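Long-range contact in coenzyme A transferase (Yersinia pestis, PDB 3QLI), which probably transfers coenzyme A between acyl-CoA thioesters and carboxylates such as acetate: residues A[231-241]-A[329-337]. Sequence-based numbering, arbitrary orientation.
Sequences LVPDGACLQMG and NDNVVSINA
Cys237 and Gln239 hydrogen-bond to Val333 on either side of its partner Leu238 in a parallel ladder: Cys237 N bonds Asn331 O, Val333 N bonds Cys237 O, Gln239 N bonds Val333 O and Ile335 N bonds Gln239 O, each at 3.0 Å. The strand axes lie 4.7 Å apart and diverge by only 14°.

The tight part is polar on one face. Gln239 OE1 accepts a hydrogen bond from Ser334 OG at 2.6 Å, nearly along the C=O axis, while Gln239 NE2 donates to Asn336 OD1 at 3.0 Å with an N-H...O angle of 176°. A bend at chi2 (-96°) swings the Gln239 amide across to the neighbouring strand, and bonds at both ends should fix its rotation. The reverse face is apolar: Val333 CG2 packs 3.9 Å from Ala236 CB, Val333 CG1 meets Val232 CG2, and Met240 runs alongside Ile335, CE to CD1 3.7 Å.

Both ends are looser and hydrated. One water links Gly235 O to Asn331 ND2 beside the type II turn Pro233-Ala236; a second bridges Gly241 N and Ile335 O, which stand 3.6 Å apart, so water replaces the next rung.

Asn336 also touches Gln363, a residue of a CoA site. These are neighbouring inner strands of a Rossmann-like sheet, flanked by strands 260-261 and 377-381; helix 363-372 covers the Gln239-Ser334 face, and helices 244-252 and 268-276 the Leu238-Met240 face.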
loop_
_atom_site.group_PDB
_atom_site.type_symbol
_atom_site.label_atom_id
_atom_site.label_comp_id
_atom_site.label_asym_id
_atom_site.label_seq_id
_atom_site.Cartn_x
_atom_site.Cartn_y
_atom_site.Cartn_z
ATOM N N LEU A 231 23.937 -5.564 5.062
ATOM C CA LEU A 231 23.096 -4.760 4.177
ATOM C C LEU A 231 22.881 -3.339 4.704
ATOM O O LEU A 231 22.180 -2.542 4.082
ATOM C CB LEU A 231 21.731 -5.440 3.968
ATOM C CG LEU A 231 21.741 -6.788 3.245
ATOM C CD1 LEU A 231 20.402 -7.499 3.384
ATOM C CD2 LEU A 231 22.099 -6.599 1.781
ATOM N N VAL A 232 23.472 -3.035 5.857
ATOM C CA VAL A 232 23.410 -1.693 6.432
ATOM C C VAL A 232 24.716 -0.938 6.196
ATOM O O VAL A 232 25.762 -1.316 6.731
ATOM C CB VAL A 232 23.155 -1.756 7.949
ATOM C CG1 VAL A 232 22.996 -0.364 8.512
ATOM C CG2 VAL A 232 21.910 -2.597 8.243
ATOM N N PRO A 233 24.667 0.138 5.398
ATOM C CA PRO A 233 25.875 0.948 5.165
ATOM C C PRO A 233 26.100 1.987 6.264
ATOM O O PRO A 233 25.152 2.293 6.981
ATOM C CB PRO A 233 25.565 1.651 3.847
ATOM C CG PRO A 233 24.069 1.771 3.830
ATOM C CD PRO A 233 23.532 0.565 4.564
ATOM N N ASP A 234 27.315 2.522 6.414
ATOM C CA ASP A 234 27.457 3.708 7.260
ATOM C C ASP A 234 26.448 4.757 6.753
ATOM O O ASP A 234 26.136 4.810 5.563
ATOM C CB ASP A 234 28.882 4.285 7.234
ATOM C CG ASP A 234 29.890 3.465 8.056
ATOM O OD1 ASP A 234 29.540 2.890 9.115
ATOM O OD2 ASP A 234 31.065 3.419 7.638
ATOM N N GLY A 235 25.929 5.576 7.659
ATOM C CA GLY A 235 25.007 6.624 7.277
ATOM C C GLY A 235 23.590 6.111 7.076
ATOM O O GLY A 235 22.700 6.889 6.750
ATOM N N ALA A 236 23.376 4.808 7.263
ATOM C CA ALA A 236 22.023 4.237 7.150
ATOM C C ALA A 236 21.047 4.887 8.137
ATOM O O ALA A 236 21.415 5.247 9.252
ATOM C CB ALA A 236 22.060 2.728 7.359
ATOM N N CYS A 237 19.794 5.031 7.719
ATOM C CA CYS A 237 18.768 5.592 8.581
ATOM C C CYS A 237 17.808 4.461 8.960
ATOM O O CYS A 237 17.013 4.008 8.136
ATOM C CB CYS A 237 18.030 6.706 7.840
ATOM S SG CYS A 237 16.815 7.590 8.837
ATOM N N LEU A 238 17.877 4.034 10.216
ATOM C CA LEU A 238 17.280 2.776 10.660
ATOM C C LEU A 238 15.828 2.866 11.119
ATOM O O LEU A 238 15.434 3.805 11.820
ATOM C CB LEU A 238 18.086 2.221 11.827
ATOM C CG LEU A 238 19.570 1.932 11.611
ATOM C CD1 LEU A 238 20.181 1.476 12.926
ATOM C CD2 LEU A 238 19.726 0.872 10.533
ATOM N N GLN A 239 15.048 1.867 10.721
ATOM C CA GLN A 239 13.803 1.528 11.422
ATOM C C GLN A 239 13.901 0.059 11.802
ATOM O O GLN A 239 14.344 -0.754 10.991
ATOM C CB GLN A 239 12.573 1.748 10.549
ATOM C CG GLN A 239 11.283 1.182 11.178
ATOM C CD GLN A 239 10.944 -0.212 10.667
ATOM O OE1 GLN A 239 11.347 -0.596 9.566
ATOM N NE2 GLN A 239 10.201 -0.981 11.474
ATOM N N MET A 240 13.523 -0.286 13.033
ATOM C CA MET A 240 13.369 -1.700 13.353
ATOM C C MET A 240 12.346 -1.964 14.449
ATOM O O MET A 240 11.948 -1.052 15.159
ATOM C CB MET A 240 14.706 -2.358 13.689
ATOM C CG MET A 240 15.423 -1.789 14.884
ATOM S SD MET A 240 17.046 -2.610 15.020
ATOM C CE MET A 240 17.928 -1.901 13.639
ATOM N N GLY A 241 11.933 -3.224 14.567
ATOM C CA GLY A 241 10.973 -3.636 15.579
ATOM C C GLY A 241 11.634 -3.966 16.908
ATOM O O GLY A 241 12.765 -3.552 17.186
ATOM N N ASN A 329 14.667 10.585 3.695
ATOM C CA ASN A 329 15.992 10.287 4.220
ATOM C C ASN A 329 16.673 9.269 3.314
ATOM O O ASN A 329 16.044 8.308 2.883
ATOM C CB ASN A 329 15.916 9.793 5.668
ATOM C CG ASN A 329 15.485 10.889 6.634
ATOM O OD1 ASN A 329 15.941 12.027 6.526
ATOM N ND2 ASN A 329 14.598 10.553 7.577
ATOM N N ASP A 330 17.950 9.506 2.998
ATOM C CA ASP A 330 18.713 8.603 2.152
ATOM C C ASP A 330 19.136 7.372 2.936
ATOM O O ASP A 330 19.299 7.436 4.163
ATOM C CB ASP A 330 19.977 9.292 1.637
ATOM C CG ASP A 330 19.691 10.344 0.576
ATOM O OD1 ASP A 330 18.510 10.603 0.260
ATOM O OD2 ASP A 330 20.671 10.924 0.063
ATOM N N ASN A 331 19.322 6.257 2.227
ATOM C CA ASN A 331 19.892 5.059 2.821
ATOM C C ASN A 331 19.062 4.533 3.981
ATOM O O ASN A 331 19.601 4.019 4.951
ATOM C CB ASN A 331 21.340 5.319 3.276
ATOM C CG ASN A 331 22.248 5.735 2.118
ATOM O OD1 ASN A 331 22.348 5.040 1.108
ATOM N ND2 ASN A 331 22.892 6.882 2.259
ATOM N N VAL A 332 17.745 4.661 3.880
ATOM C CA VAL A 332 16.878 4.032 4.862
ATOM C C VAL A 332 17.117 2.530 4.852
ATOM O O VAL A 332 17.243 1.913 3.786
ATOM C CB VAL A 332 15.390 4.312 4.565
ATOM C CG1 VAL A 332 14.489 3.463 5.472
ATOM C CG2 VAL A 332 15.093 5.803 4.745
ATOM N N VAL A 333 17.224 1.941 6.039
ATOM C CA VAL A 333 17.169 0.491 6.138
ATOM C C VAL A 333 16.050 0.133 7.095
ATOM O O VAL A 333 16.095 0.499 8.265
ATOM C CB VAL A 333 18.479 -0.135 6.625
ATOM C CG1 VAL A 333 18.307 -1.643 6.744
ATOM C CG2 VAL A 333 19.629 0.204 5.656
ATOM N N SER A 334 15.033 -0.543 6.564
ATOM C CA SER A 334 13.903 -1.020 7.350
ATOM C C SER A 334 14.103 -2.497 7.642
ATOM O O SER A 334 14.276 -3.294 6.719
ATOM C CB SER A 334 12.604 -0.836 6.571
ATOM O OG SER A 334 11.562 -1.613 7.151
ATOM N N ILE A 335 14.094 -2.859 8.922
ATOM C CA ILE A 335 14.274 -4.247 9.322
ATOM C C ILE A 335 13.055 -4.721 10.094
ATOM O O ILE A 335 12.818 -4.298 11.226
ATOM C CB ILE A 335 15.538 -4.411 10.191
ATOM C CG1 ILE A 335 16.779 -3.968 9.406
ATOM C CG2 ILE A 335 15.676 -5.863 10.686
ATOM C CD1 ILE A 335 17.967 -3.552 10.284
ATOM N N ASN A 336 12.270 -5.579 9.455
ATOM C CA ASN A 336 11.044 -6.118 10.034
ATOM C C ASN A 336 11.090 -7.637 10.069
ATOM O O ASN A 336 11.787 -8.254 9.282
ATOM C CB ASN A 336 9.845 -5.679 9.213
ATOM C CG ASN A 336 9.537 -4.212 9.385
ATOM O OD1 ASN A 336 9.383 -3.740 10.506
ATOM N ND2 ASN A 336 9.461 -3.483 8.280
ATOM N N ALA A 337 10.328 -8.235 10.974
ATOM C CA ALA A 337 10.293 -9.684 11.088
ATOM C C ALA A 337 8.986 -10.196 10.501
ATOM O O ALA A 337 8.041 -9.438 10.348
ATOM C CB ALA A 337 10.413 -10.084 12.552
HETATM O O HOH W 1 22.850 8.397 4.486
HETATM O O HOH W 2 12.795 -5.666 13.637
#